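ParB domain protein nuclease (Sulfolobus solfataricus, PDB 5K5D) is a pNOB8-like archaeal ParB protein that probably takes part in DNA segregation and may act as a nuclease. Local coordinates at residues I168-Y173 with L198-P203. The protein carries 4 engineered substitutions. Sequence-based numbering, arbitrary orientation.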
loop_
_atom_site.group_PDB
_atom_site.type_symbol
_atom_site.label_atom_id
_atom_site.label_comp_id
_atom_site.label_asym_id
_atom_site.label_seq_id
_atom_site.Cartn_x
_atom_site.Cartn_y
_atom_site.Cartn_z
ATOM N N ILE B 168 16.434 4.227 -3.579
ATOM C CA ILE B 168 15.637 5.041 -4.482
ATOM C C ILE B 168 15.381 6.427 -3.901
ATOM O O ILE B 168 15.380 6.608 -2.688
ATOM C CB ILE B 168 14.299 4.343 -4.808
ATOM C CG1 ILE B 168 13.510 5.141 -5.850
ATOM C CG2 ILE B 168 13.486 4.111 -3.536
ATOM C CD1 ILE B 168 12.260 4.438 -6.338
ATOM N N SER B 169 15.176 7.405 -4.773
ATOM C CA SER B 169 14.933 8.773 -4.339
ATOM C C SER B 169 13.438 9.054 -4.258
ATOM O O SER B 169 12.625 8.311 -4.811
ATOM C CB SER B 169 15.590 9.767 -5.298
ATOM O OG SER B 169 14.902 9.813 -6.535
ATOM N N ALA B 170 13.081 10.128 -3.562
ATOM C CA ALA B 170 11.686 10.529 -3.435
ATOM C C ALA B 170 11.084 10.778 -4.806
ATOM O O ALA B 170 9.881 10.605 -5.010
ATOM C CB ALA B 170 11.570 11.777 -2.577
ATOM N N LEU B 171 11.925 11.189 -5.747
ATOM C CA LEU B 171 11.449 11.515 -7.082
ATOM C C LEU B 171 11.075 10.255 -7.848
ATOM O O LEU B 171 9.973 10.146 -8.378
ATOM C CB LEU B 171 12.502 12.304 -7.853
ATOM C CG LEU B 171 12.051 12.824 -9.217
ATOM C CD1 LEU B 171 10.842 13.740 -9.068
ATOM C CD2 LEU B 171 13.196 13.545 -9.909
ATOM N N GLU B 172 12.001 9.304 -7.900
ATOM C CA GLU B 172 11.767 8.052 -8.604
ATOM C C GLU B 172 10.548 7.353 -8.019
ATOM O O GLU B 172 9.674 6.895 -8.756
ATOM C CB GLU B 172 12.999 7.151 -8.516
ATOM C CG GLU B 172 14.299 7.852 -8.891
ATOM C CD GLU B 172 15.531 7.014 -8.589
ATOM O OE1 GLU B 172 15.924 6.938 -7.405
ATOM O OE2 GLU B 172 16.108 6.434 -9.534
ATOM N N TYR B 173 10.489 7.284 -6.690
ATOM C CA TYR B 173 9.360 6.668 -5.997
ATOM C C TYR B 173 8.043 7.350 -6.364
ATOM O O TYR B 173 7.033 6.687 -6.593
ATOM C CB TYR B 173 9.559 6.706 -4.481
ATOM C CG TYR B 173 8.632 5.779 -3.724
ATOM C CD1 TYR B 173 7.435 6.240 -3.186
ATOM C CD2 TYR B 173 8.954 4.439 -3.549
ATOM C CE1 TYR B 173 6.588 5.389 -2.491
ATOM C CE2 TYR B 173 8.114 3.580 -2.861
ATOM C CZ TYR B 173 6.935 4.061 -2.335
ATOM O OH TYR B 173 6.106 3.201 -1.653
ATOM N N LEU B 198 7.361 11.526 2.495
ATOM C CA LEU B 198 7.363 10.878 3.794
ATOM C C LEU B 198 7.998 9.498 3.689
ATOM O O LEU B 198 8.768 9.095 4.555
ATOM C CB LEU B 198 5.940 10.755 4.352
ATOM C CG LEU B 198 5.151 12.043 4.594
ATOM C CD1 LEU B 198 3.815 11.728 5.242
ATOM C CD2 LEU B 198 5.943 13.022 5.443
ATOM N N ARG B 199 7.676 8.780 2.620
ATOM C CA ARG B 199 8.142 7.410 2.466
ATOM C C ARG B 199 9.664 7.342 2.426
ATOM O O ARG B 199 10.266 6.392 2.935
ATOM C CB ARG B 199 7.548 6.781 1.206
ATOM C CG ARG B 199 7.472 5.268 1.254
ATOM C CD ARG B 199 8.753 4.638 0.767
ATOM N NE ARG B 199 8.810 3.218 1.093
ATOM C CZ ARG B 199 9.504 2.715 2.106
ATOM N NH1 ARG B 199 10.209 3.520 2.891
ATOM N NH2 ARG B 199 9.499 1.407 2.330
ATOM N N ILE B 200 10.277 8.360 1.832
ATOM C CA ILE B 200 11.725 8.384 1.647
ATOM C C ILE B 200 12.457 9.105 2.777
ATOM O O ILE B 200 13.478 8.623 3.276
ATOM C CB ILE B 200 12.103 9.015 0.291
ATOM C CG1 ILE B 200 12.134 7.937 -0.796
ATOM C CG2 ILE B 200 13.447 9.724 0.379
ATOM C CD1 ILE B 200 10.822 7.183 -0.952
ATOM N N ASN B 201 11.928 10.252 3.185
ATOM C CA ASN B 201 12.582 11.052 4.214
ATOM C C ASN B 201 12.283 10.575 5.630
ATOM O O ASN B 201 13.156 10.605 6.500
ATOM C CB ASN B 201 12.220 12.532 4.062
ATOM C CG ASN B 201 12.823 13.156 2.818
ATOM O OD1 ASN B 201 13.936 13.674 2.851
ATOM N ND2 ASN B 201 12.091 13.104 1.712
ATOM N N THR B 202 11.058 10.110 5.853
ATOM C CA THR B 202 10.607 9.789 7.203
ATOM C C THR B 202 9.699 8.549 7.257
ATOM O O THR B 202 8.511 8.648 7.564
ATOM C CB THR B 202 9.895 11.006 7.828
ATOM O OG1 THR B 202 9.548 10.723 9.188
ATOM C CG2 THR B 202 8.642 11.363 7.034
ATOM N N PRO B 203 10.271 7.371 6.968
ATOM C CA PRO B 203 9.548 6.092 6.940
ATOM C C PRO B 203 8.820 5.793 8.252
ATOM O O PRO B 203 7.682 5.316 8.234
ATOM C CB PRO B 203 10.667 5.066 6.728
ATOM C CG PRO B 203 11.769 5.826 6.092
ATOM C CD PRO B 203 11.701 7.205 6.661
#
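I200, near the C-terminal end of helix 189-201, packs against the strand-to-helix junction at A170, where a capping box formed by S169 and E172 starts helix 170-180. The apolar part of the contact centres on this isoleucine, whose branched side chain lets CG1 and CD1 meet A170 and Y173 at once. Its CB lies 4.0 Å from A170 CB, while its CG1 reaches the backbone at the helix start, 3.7 Å from A170 N. The small alanine suits this place because it lets the two backbones come close, 5.5 Å from A170 CA to I200 CA. I200 CD1 extends on to Y173 CB, and V160 of the two-stranded antiparallel sheet also touches I200.

A CH-pi contact joins the aromatic ring to the arginine chain. R199 CD sits over one face of the Y173 ring, displaced from the ring centre and closest to CZ, at 3.6 Å. Y173 CG lies anti to the backbone N (chi1 -165°), and the ring built on it reaches the R199 chain. R199 CG also meets the ring, and with the planes 81° apart the guanidinium does not stack on it.

The polar ends share one acidic partner, D121 of helix 109-128: Y173 OH hydrogen-bonds to OD1 and R199 NH2 forms a salt bridge with OD2. Tyrosine combines a flat apolar face with a polar tip, arginine an apolar chain with a charged end. An alanine in place of Y173 would probably leave R199 CG and CD without the aromatic face they pack on, and D121 OD1 without this hydroxyl partner.

In the capping box, the serine hydroxyl suits the helix start because OG can accept from E172 N and, weakly, L171 N; it also hydrogen-bonds to N156. Glutamate folds back to the cap: E172 OE1 accepts from S169 N at 2.8 Å, using its anti lone pair.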